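Local coordinates for protein-L-isoaspartate(D-aspartate) O-methyltransferase (Sulfolobus tokodaii, PDB 1VBF) that transfers methyl groups to L-isoaspartyl residues of damaged proteins, probably from S-adenosyl-L-methionine, as a protein repair enzyme, at the interface of chains A and B. Numbering follows the deposited sequence. Chains: chain A/B, 231aa long hypothetical protein-L-isoaspartate O-methyltransferase.

Contact 1: the interface of chains A and B. Residues chain A 32-33, 36, 40, 45-46; chain B 47-49, 103.
Side-chain packing between A:Tyr36 and the pair B:Lys103 and B:Pro49 makes up much of this patch of the two-fold interface, and it illustrates how one aromatic ring can be built into a subunit contact largely by apolar packing. The side chain leaves the end of the 3-10 helix 31-36 with CG beside the backbone N (chi1 -73°), which directs the ring toward the partner. At its root CB rests against CD1 of A:Leu45, 3.6 Å away in the same chain, and CG lies above the other methyl of that leucine, CD2. Further out, CE1 meets CD of B:Lys103 at 3.7 Å and is also touched by CD2 of B:Leu48, whose side chain crosses the tyrosine at about a right angle. At the ring tip CZ lies 3.8 Å from CD of B:Pro49, the two side chains meeting tip to tip. The phenol OH is last, lying near both B:Pro49 CD and the lysine CD. The lysine methylenes and the proline lie on opposite sides of the ring plane, out at its phenol end, with A:Leu45 beneath the ring on the proline's side, which should limit how far the ring can tip. Within chain A, the carbonyl O of A:Leu33 adds an in-plane contact at the ring edge. B:Pro49 is itself packed on its side away from the tyrosine by A:Pro46, whose CG comes within 3.7 Å of B:Pro49 CA, the two side chains crossing at about a right angle. The lysine chain bends at chi4; B:Lys103 NZ stands 4.7 Å from A:His40 NE2 without contact, CE lying nearer. On the far flank, A:Asn32 ND2 donates a hydrogen bond to B:Ile47 O; the modelled distance is too short to be reliable, though the nitrogen lies in the carbonyl plane, at a C=O...N angle of 122°, with the acceptor tilted from the amide plane.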
loop_
_atom_site.group_PDB
_atom_site.type_symbol
_atom_site.label_atom_id
_atom_site.label_comp_id
_atom_site.label_asym_id
_atom_site.label_seq_id
_atom_site.Cartn_x
_atom_site.Cartn_y
_atom_site.Cartn_z
ATOM N N ASN A 32 -18.977 -22.709 24.777
ATOM C CA ASN A 32 -17.894 -21.742 24.862
ATOM C C ASN A 32 -18.337 -20.276 24.763
ATOM O O ASN A 32 -17.546 -19.370 25.023
ATOM C CB ASN A 32 -16.872 -22.063 23.769
ATOM C CG ASN A 32 -17.446 -21.899 22.359
ATOM O OD1 ASN A 32 -18.516 -22.432 22.027
ATOM N ND2 ASN A 32 -16.728 -21.164 21.521
ATOM N N LEU A 33 -19.593 -20.027 24.421
ATOM C CA LEU A 33 -20.026 -18.641 24.298
ATOM C C LEU A 33 -21.235 -18.225 25.130
ATOM O O LEU A 33 -21.749 -17.115 24.958
ATOM C CB LEU A 33 -20.338 -18.325 22.829
ATOM C CG LEU A 33 -19.223 -18.373 21.793
ATOM C CD1 LEU A 33 -19.813 -18.105 20.409
ATOM C CD2 LEU A 33 -18.167 -17.343 22.148
ATOM N N TYR A 36 -21.667 -14.928 26.938
ATOM C CA TYR A 36 -21.933 -13.760 26.094
ATOM C C TYR A 36 -23.416 -13.499 25.786
ATOM O O TYR A 36 -23.753 -12.467 25.201
ATOM C CB TYR A 36 -21.164 -13.867 24.763
ATOM C CG TYR A 36 -19.676 -13.631 24.876
ATOM C CD1 TYR A 36 -18.804 -14.672 25.169
ATOM C CD2 TYR A 36 -19.145 -12.345 24.722
ATOM C CE1 TYR A 36 -17.447 -14.451 25.314
ATOM C CE2 TYR A 36 -17.782 -12.108 24.866
ATOM C CZ TYR A 36 -16.945 -13.166 25.165
ATOM O OH TYR A 36 -15.607 -12.943 25.354
ATOM N N HIS A 40 -21.507 -8.252 27.073
ATOM C CA HIS A 40 -20.682 -7.782 25.959
ATOM C C HIS A 40 -21.582 -7.730 24.739
ATOM O O HIS A 40 -21.248 -8.266 23.683
ATOM C CB HIS A 40 -19.525 -8.737 25.714
ATOM C CG HIS A 40 -18.584 -8.840 26.869
ATOM N ND1 HIS A 40 -17.827 -7.774 27.302
ATOM C CD2 HIS A 40 -18.286 -9.876 27.685
ATOM C CE1 HIS A 40 -17.100 -8.149 28.340
ATOM N NE2 HIS A 40 -17.358 -9.418 28.594
ATOM N N LEU A 45 -20.140 -12.419 17.561
ATOM C CA LEU A 45 -19.661 -13.686 18.092
ATOM C C LEU A 45 -19.333 -14.786 17.055
ATOM O O LEU A 45 -20.170 -15.173 16.234
ATOM C CB LEU A 45 -20.672 -14.204 19.125
ATOM C CG LEU A 45 -21.057 -13.321 20.327
ATOM C CD1 LEU A 45 -21.998 -14.110 21.234
ATOM C CD2 LEU A 45 -19.814 -12.887 21.119
ATOM N N PRO A 46 -18.109 -15.332 17.124
ATOM C CA PRO A 46 -17.551 -16.382 16.254
ATOM C C PRO A 46 -18.257 -17.728 16.349
ATOM O O PRO A 46 -18.245 -18.342 17.414
ATOM C CB PRO A 46 -16.099 -16.517 16.743
ATOM C CG PRO A 46 -15.884 -15.347 17.698
ATOM C CD PRO A 46 -17.234 -15.115 18.290
ATOM N N ILE B 47 -13.299 -19.961 18.809
ATOM C CA ILE B 47 -13.738 -20.379 20.134
ATOM C C ILE B 47 -14.237 -19.180 20.935
ATOM O O ILE B 47 -15.285 -19.228 21.569
ATOM C CB ILE B 47 -12.602 -21.032 20.894
ATOM C CG1 ILE B 47 -12.058 -22.208 20.080
ATOM C CG2 ILE B 47 -13.097 -21.471 22.262
ATOM C CD1 ILE B 47 -13.092 -23.260 19.808
ATOM N N LEU B 48 -13.468 -18.102 20.900
ATOM C CA LEU B 48 -13.827 -16.878 21.594
ATOM C C LEU B 48 -13.500 -15.687 20.702
ATOM O O LEU B 48 -12.657 -15.789 19.818
ATOM C CB LEU B 48 -13.033 -16.762 22.900
ATOM C CG LEU B 48 -13.478 -17.609 24.102
ATOM C CD1 LEU B 48 -12.590 -17.299 25.313
ATOM C CD2 LEU B 48 -14.945 -17.300 24.429
ATOM N N PRO B 49 -14.162 -14.538 20.922
ATOM C CA PRO B 49 -13.862 -13.375 20.087
ATOM C C PRO B 49 -12.358 -13.101 20.121
ATOM O O PRO B 49 -11.781 -12.891 21.179
ATOM C CB PRO B 49 -14.669 -12.273 20.753
ATOM C CG PRO B 49 -15.855 -13.003 21.286
ATOM C CD PRO B 49 -15.222 -14.220 21.896
ATOM N N LYS B 103 -12.397 -16.870 30.593
ATOM C CA LYS B 103 -13.473 -17.645 29.990
ATOM C C LYS B 103 -12.936 -18.928 29.374
ATOM O O LYS B 103 -13.542 -19.982 29.494
ATOM C CB LYS B 103 -14.191 -16.823 28.933
ATOM C CG LYS B 103 -14.762 -15.551 29.489
ATOM C CD LYS B 103 -15.665 -14.864 28.496
ATOM C CE LYS B 103 -16.201 -13.558 29.045
ATOM N NZ LYS B 103 -16.976 -13.816 30.284
#

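Contact 2: the interface of chains A and B. Residues chain A 30-33, 47; chain B 30, 32, 46-47, 107.
B:Asn32 reaches across to A:Ile47 through its side-chain amide, ND2 donating to the backbone carbonyl O at 2.9 Å. The bond is fairly straight, 151° at the hydrogen; the acceptor lies nearly in the amide plane and the donor meets a lone pair of the carbonyl. This bond is the twin of the one that A:Asn32 makes to B:Ile47, and the pair shows how a two-fold interface lets one residue type serve twice. Water 1 lies between the two amides. It is 3.1 Å from A:Asn32 ND2 and 2.6 Å from the backbone O of B:Pro46, while its link to B:Asn32 ND2 is weak. Each amide also packs on a proline of the opposite chain, which it crosses at about a right angle: A:Asn32 CG is 3.5 Å from B:Pro30 CG, and A:Pro30 CG meets B:Asn32 CG in the same way. In both asparagines CG stands between the backbone N and the carbonyl carbon (chi1 64° in chain A), turning the amide toward the partner's carbonyl. On the chain A side B:Tyr107 turns one face, near its CE1 rim, to A:Asn32 CB, CE1 lying 3.7 Å from CB. The CG methylene of A:Glu31 meets the CD1/CE1 edge of the same ring, CG 4.0 Å from CE1 of B:Tyr107. An alanine in place of A:Asn32 would probably leave the carbonyl of B:Ile47 without its donor, remove a partner of water 1 and open a gap beside B:Pro30. Further out, A:Ile47 CG2 touches B:Asn32 CB, adding an apolar contact next to the polar one. Behind these contacts, A:Glu31 and A:Asn32 begin the 3-10 helix 31-36, B:Tyr107 projects from helix 102-109, and both Ile47 acceptors belong to the short strand 45-48 of their chains, so the site lies where these elements of the two subunits converge.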
loop_
_atom_site.group_PDB
_atom_site.type_symbol
_atom_site.label_atom_id
_atom_site.label_comp_id
_atom_site.label_asym_id
_atom_site.label_seq_id
_atom_site.Cartn_x
_atom_site.Cartn_y
_atom_site.Cartn_z
ATOM N N PRO A 30 -23.228 -21.578 21.652
ATOM C CA PRO A 30 -22.438 -22.741 22.051
ATOM C C PRO A 30 -21.959 -22.628 23.493
ATOM O O PRO A 30 -21.963 -21.540 24.091
ATOM C CB PRO A 30 -21.262 -22.709 21.082
ATOM C CG PRO A 30 -21.827 -22.050 19.899
ATOM C CD PRO A 30 -22.618 -20.926 20.488
ATOM N N GLU A 31 -21.522 -23.763 24.027
ATOM C CA GLU A 31 -21.012 -23.856 25.384
ATOM C C GLU A 31 -19.985 -22.753 25.634
ATOM O O GLU A 31 -20.117 -21.949 26.552
ATOM C CB GLU A 31 -20.385 -25.241 25.584
ATOM C CG GLU A 31 -19.862 -25.516 26.976
ATOM C CD GLU A 31 -20.840 -25.113 28.051
ATOM O OE1 GLU A 31 -22.056 -25.388 27.887
ATOM O OE2 GLU A 31 -20.391 -24.527 29.063
ATOM N N ASN A 32 -18.977 -22.709 24.777
ATOM C CA ASN A 32 -17.894 -21.742 24.862
ATOM C C ASN A 32 -18.337 -20.276 24.763
ATOM O O ASN A 32 -17.546 -19.370 25.023
ATOM C CB ASN A 32 -16.872 -22.063 23.769
ATOM C CG ASN A 32 -17.446 -21.899 22.359
ATOM O OD1 ASN A 32 -18.516 -22.432 22.027
ATOM N ND2 ASN A 32 -16.728 -21.164 21.521
ATOM N N LEU A 33 -19.593 -20.027 24.421
ATOM C CA LEU A 33 -20.026 -18.641 24.298
ATOM C C LEU A 33 -21.235 -18.225 25.130
ATOM O O LEU A 33 -21.749 -17.115 24.958
ATOM C CB LEU A 33 -20.338 -18.325 22.829
ATOM C CG LEU A 33 -19.223 -18.373 21.793
ATOM C CD1 LEU A 33 -19.813 -18.105 20.409
ATOM C CD2 LEU A 33 -18.167 -17.343 22.148
ATOM N N ILE A 47 -18.841 -18.198 15.249
ATOM C CA ILE A 47 -19.523 -19.495 15.247
ATOM C C ILE A 47 -18.813 -20.503 14.348
ATOM O O ILE A 47 -18.476 -21.610 14.777
ATOM C CB ILE A 47 -20.953 -19.376 14.780
ATOM C CG1 ILE A 47 -21.691 -18.355 15.639
ATOM C CG2 ILE A 47 -21.606 -20.742 14.834
ATOM C CD1 ILE A 47 -21.550 -18.601 17.120
ATOM N N PRO B 30 -16.766 -27.369 20.794
ATOM C CA PRO B 30 -18.168 -27.006 21.058
ATOM C C PRO B 30 -19.076 -27.731 20.062
ATOM O O PRO B 30 -18.590 -28.400 19.147
ATOM C CB PRO B 30 -18.205 -25.488 20.825
ATOM C CG PRO B 30 -16.791 -25.066 20.897
ATOM C CD PRO B 30 -16.020 -26.206 20.296
ATOM N N ASN B 32 -21.233 -26.431 17.721
ATOM C CA ASN B 32 -21.120 -25.797 16.403
ATOM C C ASN B 32 -19.940 -26.285 15.545
ATOM O O ASN B 32 -20.012 -26.257 14.324
ATOM C CB ASN B 32 -21.023 -24.274 16.595
ATOM C CG ASN B 32 -19.935 -23.879 17.607
ATOM O OD1 ASN B 32 -20.002 -24.245 18.785
ATOM N ND2 ASN B 32 -18.929 -23.153 17.144
ATOM N N PRO B 46 -12.848 -21.022 15.528
ATOM C CA PRO B 46 -13.313 -19.938 16.392
ATOM C C PRO B 46 -13.841 -20.463 17.706
ATOM O O PRO B 46 -14.737 -21.301 17.720
ATOM C CB PRO B 46 -14.438 -19.303 15.579
ATOM C CG PRO B 46 -14.200 -19.775 14.189
ATOM C CD PRO B 46 -13.740 -21.173 14.376
ATOM N N ILE B 47 -13.299 -19.961 18.809
ATOM C CA ILE B 47 -13.738 -20.379 20.134
ATOM C C ILE B 47 -14.237 -19.180 20.935
ATOM O O ILE B 47 -15.285 -19.228 21.569
ATOM C CB ILE B 47 -12.602 -21.032 20.894
ATOM C CG1 ILE B 47 -12.058 -22.208 20.080
ATOM C CG2 ILE B 47 -13.097 -21.471 22.262
ATOM C CD1 ILE B 47 -13.092 -23.260 19.808
ATOM N N TYR B 107 -13.822 -22.868 30.396
ATOM C CA TYR B 107 -14.283 -23.829 29.410
ATOM C C TYR B 107 -13.495 -25.132 29.456
ATOM O O TYR B 107 -14.072 -26.210 29.317
ATOM C CB TYR B 107 -14.213 -23.209 28.017
ATOM C CG TYR B 107 -14.540 -24.160 26.871
ATOM C CD1 TYR B 107 -15.864 -24.440 26.490
ATOM C CD2 TYR B 107 -13.516 -24.793 26.177
ATOM C CE1 TYR B 107 -16.139 -25.332 25.438
ATOM C CE2 TYR B 107 -13.780 -25.674 25.148
ATOM C CZ TYR B 107 -15.076 -25.942 24.777
ATOM O OH TYR B 107 -15.250 -26.819 23.733
HETATM O O HOH W 1 -17.088 -20.628 18.445
#

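Contact 1 and contact 2 are neighbouring parts of one two-fold interface, the centres of their C-alpha atoms about 6 Å apart, and they share A:Asn32, A:Leu33 and B:Ile47. Both draw on the 3-10 helix 31-36 of chain A and on strand 45-48 and helix 102-109 of chain B. Contact 1 is mainly apolar, whereas contact 2 joins reciprocal hydrogen bonds from side-chain amides to packing, and a twin of each recurs with the chains exchanged. In an assembly of six copies whose oligomerization contributes to thermostability, this continuous patch probably helps to hold subunits together in pairs.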